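Local structure of ribokinase (Giardia lamblia, 6WHJ) at the interface of chains A and B. The protein phosphorylates D-ribose at O-5 with ATP, probably as a divalent-metal chelate, to give D-ribose 5-phosphate, and works as a homodimer of PfkB-family subunits. Coordinates in Å, arbitrary orientation; residue numbers count along the deposited sequence, not the author numbering. Chains: chain A/B, Ribokinase.

Contact 1: the interface of chains A and B. Residues chain A 114-117; chain B 33-35.
A:Val114 and B:Ile33 lie side by side with their side chains pointing the same way, the arrangement expected of paired residues in parallel strands. The touching branches are A:Val114 CG2 and B:Ile33 CG1, 3.9 Å apart. With its CG1 anti to the backbone N (chi1 178°), A:Val114 splits its two methyls between neighbours: CG2 meets the isoleucine, and CG1 reaches 3.9 Å from B:Gly35 CA, where the glycine presents no side chain. A:Ile115 projects from the other face of strand 111-116, on the same side as B:Asn34. The amide oxygen of that asparagine, OD1, comes 4.0 Å from A:Ile115 CB, a van der Waals approach at the branch point of the isoleucine.

The backbone evidence fixes this register. A:Ile115 straddles B:Asn34: its N donates to the carbonyl O of B:Ile33 at 2.9 Å, nearly straight (165° at H), while its own O receives the bond from the amide N on the far side of the asparagine. Strand 111-116 of one subunit is thereby joined to strand 32-34 of the other, continuing the beta-sheet across the dimer in the clasp typical of ribokinases. In the second bond B:Gly35 N lies 2.7 Å from A:Ile115 O.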
ATOM      1  N   VAL A 114       4.595  -5.857  -1.918  1.00 30.15           N
ATOM      2  CA  VAL A 114       5.820  -5.074  -1.976  1.00 30.42           C
ATOM      3  C   VAL A 114       6.329  -4.944  -0.553  1.00 29.19           C
ATOM      4  O   VAL A 114       5.618  -4.429   0.316  1.00 30.98           O
ATOM      5  CB  VAL A 114       5.581  -3.694  -2.608  1.00 27.97           C
ATOM      6  CG1 VAL A 114       6.857  -2.899  -2.618  1.00 30.33           C
ATOM      7  CG2 VAL A 114       5.039  -3.852  -4.014  1.00 25.84           C
ATOM      8  N   ILE A 115       7.528  -5.444  -0.302  1.00 30.16           N
ATOM      9  CA  ILE A 115       8.143  -5.385   1.020  1.00 32.32           C
ATOM     10  C   ILE A 115       9.158  -4.253   1.043  1.00 32.01           C
ATOM     11  O   ILE A 115       9.933  -4.081   0.094  1.00 34.82           O
ATOM     12  CB  ILE A 115       8.819  -6.725   1.396  1.00 31.09           C
ATOM     13  CG1 ILE A 115       7.833  -7.883   1.310  1.00 29.57           C
ATOM     14  CG2 ILE A 115       9.419  -6.657   2.795  1.00 30.83           C
ATOM     15  CD1 ILE A 115       8.432  -9.200   1.673  1.00 28.78           C
ATOM     16  N   SER A 116       9.158  -3.482   2.128  1.00 28.04           N
ATOM     17  CA  SER A 116      10.244  -2.558   2.453  1.00 28.29           C
ATOM     18  C   SER A 116      10.967  -3.213   3.623  1.00 31.11           C
ATOM     19  O   SER A 116      10.536  -3.081   4.771  1.00 33.11           O
ATOM     20  CB  SER A 116       9.697  -1.178   2.823  1.00 32.08           C
ATOM     21  OG  SER A 116      10.723  -0.248   3.157  1.00 29.95           O
ATOM     22  N   GLU A 117      12.092  -3.881   3.341  1.00 35.66           N
ATOM     23  CA  GLU A 117      12.681  -4.777   4.341  1.00 38.89           C
ATOM     24  C   GLU A 117      13.034  -4.044   5.635  1.00 36.68           C
ATOM     25  O   GLU A 117      12.855  -4.593   6.730  1.00 34.99           O
ATOM     26  CB  GLU A 117      13.908  -5.492   3.770  1.00 32.36           C
ATOM     27  CG  GLU A 117      15.141  -4.644   3.663  1.00 40.24           C
ATOM     28  CD  GLU A 117      16.407  -5.460   3.435  1.00 42.36           C
ATOM     29  OE1 GLU A 117      16.315  -6.711   3.360  1.00 31.10           O
ATOM     30  OE2 GLU A 117      17.488  -4.830   3.327  1.00 40.52           O
TER
ATOM     31  N   ILE B  33       7.693  -8.703  -4.420  1.00 34.24           N
ATOM     32  CA  ILE B  33       8.908  -7.974  -4.760  1.00 34.41           C
ATOM     33  C   ILE B  33       9.291  -7.059  -3.593  1.00 34.99           C
ATOM     34  O   ILE B  33       8.538  -6.877  -2.636  1.00 32.51           O
ATOM     35  CB  ILE B  33       8.766  -7.153  -6.063  1.00 35.26           C
ATOM     36  CG1 ILE B  33       7.804  -5.975  -5.869  1.00 31.74           C
ATOM     37  CG2 ILE B  33       8.324  -8.044  -7.234  1.00 34.88           C
ATOM     38  CD1 ILE B  33       7.632  -5.107  -7.102  1.00 31.17           C
ATOM     39  N   ASN B  34      10.501  -6.511  -3.675  1.00 37.73           N
ATOM     40  CA  ASN B  34      11.011  -5.533  -2.722  1.00 34.27           C
ATOM     41  C   ASN B  34      10.845  -4.114  -3.258  1.00 33.72           C
ATOM     42  O   ASN B  34      10.787  -3.890  -4.469  1.00 31.96           O
ATOM     43  CB  ASN B  34      12.480  -5.815  -2.374  1.00 35.01           C
ATOM     44  CG  ASN B  34      12.634  -6.945  -1.344  1.00 36.16           C
ATOM     45  OD1 ASN B  34      12.480  -6.718  -0.142  1.00 37.17           O
ATOM     46  ND2 ASN B  34      12.928  -8.152  -1.809  1.00 37.75           N
ATOM     47  N   GLY B  35      10.705  -3.160  -2.337  1.00 32.73           N
ATOM     48  CA  GLY B  35      10.601  -1.759  -2.685  1.00 29.79           C
ATOM     49  C   GLY B  35      11.090  -0.860  -1.565  1.00 35.77           C
ATOM     50  O   GLY B  35      11.561  -1.320  -0.522  1.00 36.30           O
TER

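Contact 2: the interface of chains A and B. Residues chain A 31-33; chain B 112-115, 177.
The carbonyl O of A:Ile33 takes a hydrogen bond from B:Ile115 N at 2.9 Å. The same residue uses its N in the opposite sense, donating to B:Ile113 O at 3.0 Å. A third rung, from B:Ile113 N to A:Gln31 O, measures 3.2 Å. The alternation is the signature of parallel pairing: A:Ile33 straddles B:Val114, and B:Ile113 straddles A:Thr32.

On one face of this ladder A:Thr32 is wedged among three side chains of chain B. Its CG2, placed anti to the backbone N, meets B:Pro177 CG at 3.6 Å and B:Ile115 CD1 at 3.7 Å; the pyrrolidine, which follows a cis peptide bond, lies at about a right angle to the threonine. The hydroxyl branch OG1 turns instead toward B:Ile113, 3.6 Å from its CD1. On the other face A:Ile33 and B:Val114 cross obliquely, CG1 of the isoleucine touching CG2 of the valine at 3.9 Å; a chi1 of 68° sets CG1 between the backbone N and carbonyl carbon.

The site joins strand 32-34 of chain A to strand 111-116 of chain B, extending the lid sheet across the homodimer, and also reaches B:Pro177 in a loop beyond the paired strands, so the dimer contact is more than strand pairing.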
ATOM      1  N   GLN A  31      -4.003   3.762 -12.761  1.00 33.92           N
ATOM      2  CA  GLN A  31      -5.383   3.776 -12.294  1.00 35.87           C
ATOM      3  C   GLN A  31      -5.480   4.047 -10.794  1.00 35.87           C
ATOM      4  O   GLN A  31      -4.685   3.532 -10.001  1.00 29.24           O
ATOM      5  CB  GLN A  31      -6.075   2.447 -12.622  1.00 33.61           C
ATOM      6  CG  GLN A  31      -7.597   2.503 -12.565  1.00 31.24           C
ATOM      7  CD  GLN A  31      -8.253   1.136 -12.718  1.00 34.29           C
ATOM      8  OE1 GLN A  31      -7.603   0.092 -12.584  1.00 34.04           O
ATOM      9  NE2 GLN A  31      -9.555   1.138 -12.994  1.00 34.53           N
ATOM     10  N   THR A  32      -6.483   4.841 -10.411  1.00 34.23           N
ATOM     11  CA  THR A  32      -6.842   5.070  -9.018  1.00 30.36           C
ATOM     12  C   THR A  32      -8.175   4.378  -8.759  1.00 33.69           C
ATOM     13  O   THR A  32      -9.177   4.687  -9.416  1.00 30.23           O
ATOM     14  CB  THR A  32      -6.971   6.561  -8.693  1.00 30.67           C
ATOM     15  OG1 THR A  32      -5.698   7.212  -8.768  1.00 33.61           O
ATOM     16  CG2 THR A  32      -7.508   6.735  -7.285  1.00 34.71           C
ATOM     17  N   ILE A  33      -8.175   3.415  -7.837  1.00 32.80           N
ATOM     18  CA  ILE A  33      -9.381   2.721  -7.424  1.00 28.80           C
ATOM     19  C   ILE A  33      -9.513   2.844  -5.913  1.00 33.44           C
ATOM     20  O   ILE A  33      -8.592   3.281  -5.216  1.00 28.73           O
ATOM     21  CB  ILE A  33      -9.392   1.244  -7.856  1.00 34.31           C
ATOM     22  CG1 ILE A  33      -8.320   0.456  -7.097  1.00 29.12           C
ATOM     23  CG2 ILE A  33      -9.216   1.137  -9.368  1.00 32.81           C
ATOM     24  CD1 ILE A  33      -8.290  -0.995  -7.446  1.00 30.89           C
TER
ATOM     25  N   MET B 112       0.118   3.098  -9.154  1.00 30.29           N
ATOM     26  CA  MET B 112      -1.075   2.336  -8.829  1.00 25.77           C
ATOM     27  C   MET B 112      -1.535   2.904  -7.501  1.00 28.69           C
ATOM     28  O   MET B 112      -0.736   2.995  -6.565  1.00 27.88           O
ATOM     29  CB  MET B 112      -0.819   0.831  -8.697  1.00 28.30           C
ATOM     30  CG  MET B 112      -0.549   0.106  -9.993  1.00 33.23           C
ATOM     31  SD  MET B 112      -0.145  -1.621  -9.705  1.00 32.77           S
ATOM     32  CE  MET B 112      -0.740  -2.389 -11.206  1.00 40.05           C
ATOM     33  N   ILE B 113      -2.791   3.331  -7.421  1.00 27.39           N
ATOM     34  CA  ILE B 113      -3.311   3.965  -6.216  1.00 27.88           C
ATOM     35  C   ILE B 113      -4.578   3.244  -5.797  1.00 28.52           C
ATOM     36  O   ILE B 113      -5.509   3.094  -6.597  1.00 31.03           O
ATOM     37  CB  ILE B 113      -3.597   5.463  -6.424  1.00 30.76           C
ATOM     38  CG1 ILE B 113      -2.345   6.175  -6.928  1.00 31.71           C
ATOM     39  CG2 ILE B 113      -4.047   6.092  -5.124  1.00 25.29           C
ATOM     40  CD1 ILE B 113      -2.534   7.647  -7.138  1.00 24.18           C
ATOM     41  N   VAL B 114      -4.614   2.808  -4.542  1.00 26.47           N
ATOM     42  CA  VAL B 114      -5.816   2.283  -3.911  1.00 28.03           C
ATOM     43  C   VAL B 114      -6.116   3.167  -2.710  1.00 26.66           C
ATOM     44  O   VAL B 114      -5.286   3.288  -1.798  1.00 21.95           O
ATOM     45  CB  VAL B 114      -5.663   0.820  -3.475  1.00 24.51           C
ATOM     46  CG1 VAL B 114      -6.961   0.350  -2.832  1.00 27.84           C
ATOM     47  CG2 VAL B 114      -5.303  -0.056  -4.641  1.00 24.28           C
ATOM     48  N   ILE B 115      -7.292   3.783  -2.712  1.00 29.56           N
ATOM     49  CA  ILE B 115      -7.718   4.669  -1.636  1.00 26.74           C
ATOM     50  C   ILE B 115      -8.644   3.907  -0.697  1.00 27.06           C
ATOM     51  O   ILE B 115      -9.595   3.249  -1.141  1.00 28.10           O
ATOM     52  CB  ILE B 115      -8.419   5.916  -2.196  1.00 24.35           C
ATOM     53  CG1 ILE B 115      -7.486   6.649  -3.165  1.00 26.56           C
ATOM     54  CG2 ILE B 115      -8.864   6.812  -1.078  1.00 27.24           C
ATOM     55  CD1 ILE B 115      -8.082   7.900  -3.769  1.00 27.95           C
ATOM     56  N   PRO B 177     -10.256  11.550  -8.600  1.00 28.65           N
ATOM     57  CA  PRO B 177     -10.106  10.709  -9.793  1.00 29.36           C
ATOM     58  C   PRO B 177     -11.459  10.317 -10.360  1.00 30.47           C
ATOM     59  O   PRO B 177     -12.455  10.385  -9.642  1.00 29.81           O
ATOM     60  CB  PRO B 177      -9.373   9.477  -9.254  1.00 28.54           C
ATOM     61  CG  PRO B 177      -9.871   9.352  -7.852  1.00 26.13           C
ATOM     62  CD  PRO B 177     -10.015  10.783  -7.363  1.00 29.88           C
TER

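Contact 3: the interface of chains A and B. Residues chain A 21, 23, 27, 33-35, 104; chain B 114-115.
Apolar packing centres on B:Val114, which buries 91 Å² against chain A. Its CG1 meets A:Val23 CG1 at 3.5 Å and A:Trp21 CB at 3.7 Å, A:Trp21 and B:Val114 running past each other in opposite directions. CG1 is anti to the backbone N (chi1 -180°), which puts CG2 beside that N and turns it toward A:Tyr104, with A:Pro27 CG 4.0 Å from this methyl.

An aromatic contact holds that second methyl. CG2 of B:Val114 sits over one face of the A:Tyr104 ring, 3.6 Å above the plane and offset toward the rim, a CH-pi interaction with CE1 and CZ nearest.

Direct hydrogen bonding continues the strand ladder: A:Gly35 N donates to B:Ile115 O at 2.7 Å.

Water-mediated bonding engages the same acceptor. Water 1 is 2.9 Å from B:Ile115 O and 2.9 Å from A:Gly35 O, with a longer link to the side-chain amide oxygen A:Asn34 OD1 at 3.3 Å.

Strands 16-23 and 99-106, with A:Pro27 and A:Ile33, form a largely hydrophobic socket for B:Val114 of the partner's lid, which would help hold the register of the intersubunit sheet and brings side-chain packing to the homodimer.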
ATOM      1  N   TRP A  21      -4.740  -3.505   1.428  1.00 26.01           N
ATOM      2  CA  TRP A  21      -5.925  -2.923   0.814  1.00 26.83           C
ATOM      3  C   TRP A  21      -6.667  -4.025   0.073  1.00 28.92           C
ATOM      4  O   TRP A  21      -6.068  -4.746  -0.732  1.00 30.51           O
ATOM      5  CB  TRP A  21      -5.559  -1.786  -0.148  1.00 23.35           C
ATOM      6  CG  TRP A  21      -5.091  -0.558   0.548  1.00 23.88           C
ATOM      7  CD1 TRP A  21      -5.843   0.521   0.878  1.00 23.67           C
ATOM      8  CD2 TRP A  21      -3.765  -0.284   1.030  1.00 26.07           C
ATOM      9  NE1 TRP A  21      -5.077   1.456   1.526  1.00 22.83           N
ATOM     10  CE2 TRP A  21      -3.798   0.987   1.637  1.00 22.67           C
ATOM     11  CE3 TRP A  21      -2.555  -0.987   1.004  1.00 23.96           C
ATOM     12  CZ2 TRP A  21      -2.674   1.573   2.212  1.00 24.48           C
ATOM     13  CZ3 TRP A  21      -1.437  -0.407   1.581  1.00 24.42           C
ATOM     14  CH2 TRP A  21      -1.503   0.861   2.177  1.00 28.16           C
ATOM     15  N   VAL A  23      -9.467  -5.025  -2.572  1.00 32.70           N
ATOM     16  CA  VAL A  23     -10.064  -4.431  -3.756  1.00 33.14           C
ATOM     17  C   VAL A  23     -10.837  -5.503  -4.515  1.00 38.86           C
ATOM     18  O   VAL A  23     -10.632  -6.706  -4.325  1.00 39.46           O
ATOM     19  CB  VAL A  23      -8.983  -3.806  -4.663  1.00 34.01           C
ATOM     20  CG1 VAL A  23      -8.234  -2.731  -3.908  1.00 31.95           C
ATOM     21  CG2 VAL A  23      -8.024  -4.876  -5.149  1.00 34.77           C
ATOM     22  N   PRO A  27      -5.662  -2.699  -9.419  1.00 37.88           N
ATOM     23  CA  PRO A  27      -5.619  -1.536 -10.304  1.00 32.23           C
ATOM     24  C   PRO A  27      -4.646  -1.822 -11.429  1.00 37.86           C
ATOM     25  O   PRO A  27      -3.723  -2.624 -11.284  1.00 38.49           O
ATOM     26  CB  PRO A  27      -5.115  -0.411  -9.396  1.00 32.20           C
ATOM     27  CG  PRO A  27      -4.306  -1.128  -8.346  1.00 31.86           C
ATOM     28  CD  PRO A  27      -5.031  -2.430  -8.112  1.00 32.86           C
ATOM     29  N   ILE A  33      -8.175   3.415  -7.837  1.00 32.80           N
ATOM     30  CA  ILE A  33      -9.381   2.721  -7.424  1.00 28.80           C
ATOM     31  C   ILE A  33      -9.513   2.844  -5.913  1.00 33.44           C
ATOM     32  O   ILE A  33      -8.592   3.281  -5.216  1.00 28.73           O
ATOM     33  CB  ILE A  33      -9.392   1.244  -7.856  1.00 34.31           C
ATOM     34  CG1 ILE A  33      -8.320   0.456  -7.097  1.00 29.12           C
ATOM     35  CG2 ILE A  33      -9.216   1.137  -9.368  1.00 32.81           C
ATOM     36  CD1 ILE A  33      -8.290  -0.995  -7.446  1.00 30.89           C
ATOM     37  N   ASN A  34     -10.700   2.486  -5.420  1.00 34.77           N
ATOM     38  CA  ASN A  34     -11.013   2.449  -3.996  1.00 31.31           C
ATOM     39  C   ASN A  34     -10.948   1.025  -3.439  1.00 31.81           C
ATOM     40  O   ASN A  34     -11.238   0.045  -4.129  1.00 33.64           O
ATOM     41  CB  ASN A  34     -12.393   3.060  -3.750  1.00 33.65           C
ATOM     42  CG  ASN A  34     -12.372   4.576  -3.846  1.00 35.19           C
ATOM     43  OD1 ASN A  34     -11.985   5.254  -2.895  1.00 34.82           O
ATOM     44  ND2 ASN A  34     -12.755   5.114  -5.008  1.00 33.61           N
ATOM     45  N   GLY A  35     -10.586   0.922  -2.162  1.00 32.94           N
ATOM     46  CA  GLY A  35     -10.524  -0.359  -1.493  1.00 27.99           C
ATOM     47  C   GLY A  35     -10.759  -0.208  -0.005  1.00 28.64           C
ATOM     48  O   GLY A  35     -11.053   0.876   0.497  1.00 28.42           O
ATOM     49  N   TYR A 104      -1.890  -5.606  -1.970  1.00 29.06           N
ATOM     50  CA  TYR A 104      -3.210  -5.565  -2.594  1.00 29.69           C
ATOM     51  C   TYR A 104      -3.794  -6.972  -2.639  1.00 30.95           C
ATOM     52  O   TYR A 104      -3.174  -7.878  -3.202  1.00 34.25           O
ATOM     53  CB  TYR A 104      -3.158  -5.024  -4.024  1.00 28.85           C
ATOM     54  CG  TYR A 104      -2.660  -3.609  -4.222  1.00 27.29           C
ATOM     55  CD1 TYR A 104      -2.601  -2.698  -3.175  1.00 26.87           C
ATOM     56  CD2 TYR A 104      -2.251  -3.190  -5.477  1.00 26.36           C
ATOM     57  CE1 TYR A 104      -2.149  -1.403  -3.382  1.00 25.54           C
ATOM     58  CE2 TYR A 104      -1.800  -1.910  -5.693  1.00 28.37           C
ATOM     59  CZ  TYR A 104      -1.749  -1.020  -4.649  1.00 27.98           C
ATOM     60  OH  TYR A 104      -1.301   0.254  -4.896  1.00 27.40           O
TER
ATOM     61  N   VAL B 114      -4.614   2.808  -4.542  1.00 26.47           N
ATOM     62  CA  VAL B 114      -5.816   2.283  -3.911  1.00 28.03           C
ATOM     63  C   VAL B 114      -6.116   3.167  -2.710  1.00 26.66           C
ATOM     64  O   VAL B 114      -5.286   3.288  -1.798  1.00 21.95           O
ATOM     65  CB  VAL B 114      -5.663   0.820  -3.475  1.00 24.51           C
ATOM     66  CG1 VAL B 114      -6.961   0.350  -2.832  1.00 27.84           C
ATOM     67  CG2 VAL B 114      -5.303  -0.056  -4.641  1.00 24.28           C
ATOM     68  N   ILE B 115      -7.292   3.783  -2.712  1.00 29.56           N
ATOM     69  CA  ILE B 115      -7.718   4.669  -1.636  1.00 26.74           C
ATOM     70  C   ILE B 115      -8.644   3.907  -0.697  1.00 27.06           C
ATOM     71  O   ILE B 115      -9.595   3.249  -1.141  1.00 28.10           O
ATOM     72  CB  ILE B 115      -8.419   5.916  -2.196  1.00 24.35           C
ATOM     73  CG1 ILE B 115      -7.486   6.649  -3.165  1.00 26.56           C
ATOM     74  CG2 ILE B 115      -8.864   6.812  -1.078  1.00 27.24           C
ATOM     75  CD1 ILE B 115      -8.082   7.900  -3.769  1.00 27.95           C
TER
HETATM   76  O   HOH W   1     -12.347   3.372  -0.253  1.00 24.59           O

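Contacts 2 and 3 are neighbouring portions of one strand pairing: their C-alpha centres are about 6 Å apart, and they share A:Ile33, B:Val114 and B:Ile115. The C-alpha centre of contact 1 is about 20 Å from that of contact 2 and about 18 Å from that of contact 3, on the twin pairing with the chains exchanged. Each subunit therefore gives strand 32-34 to one pairing and strand 111-116 to the other. The centre of contact 1 is about 15 Å from A:Asp274 and that of contact 2 about 12 Å from B:Asp274, the predicted catalytic bases, so dimerisation could influence the lids over both sugar sites.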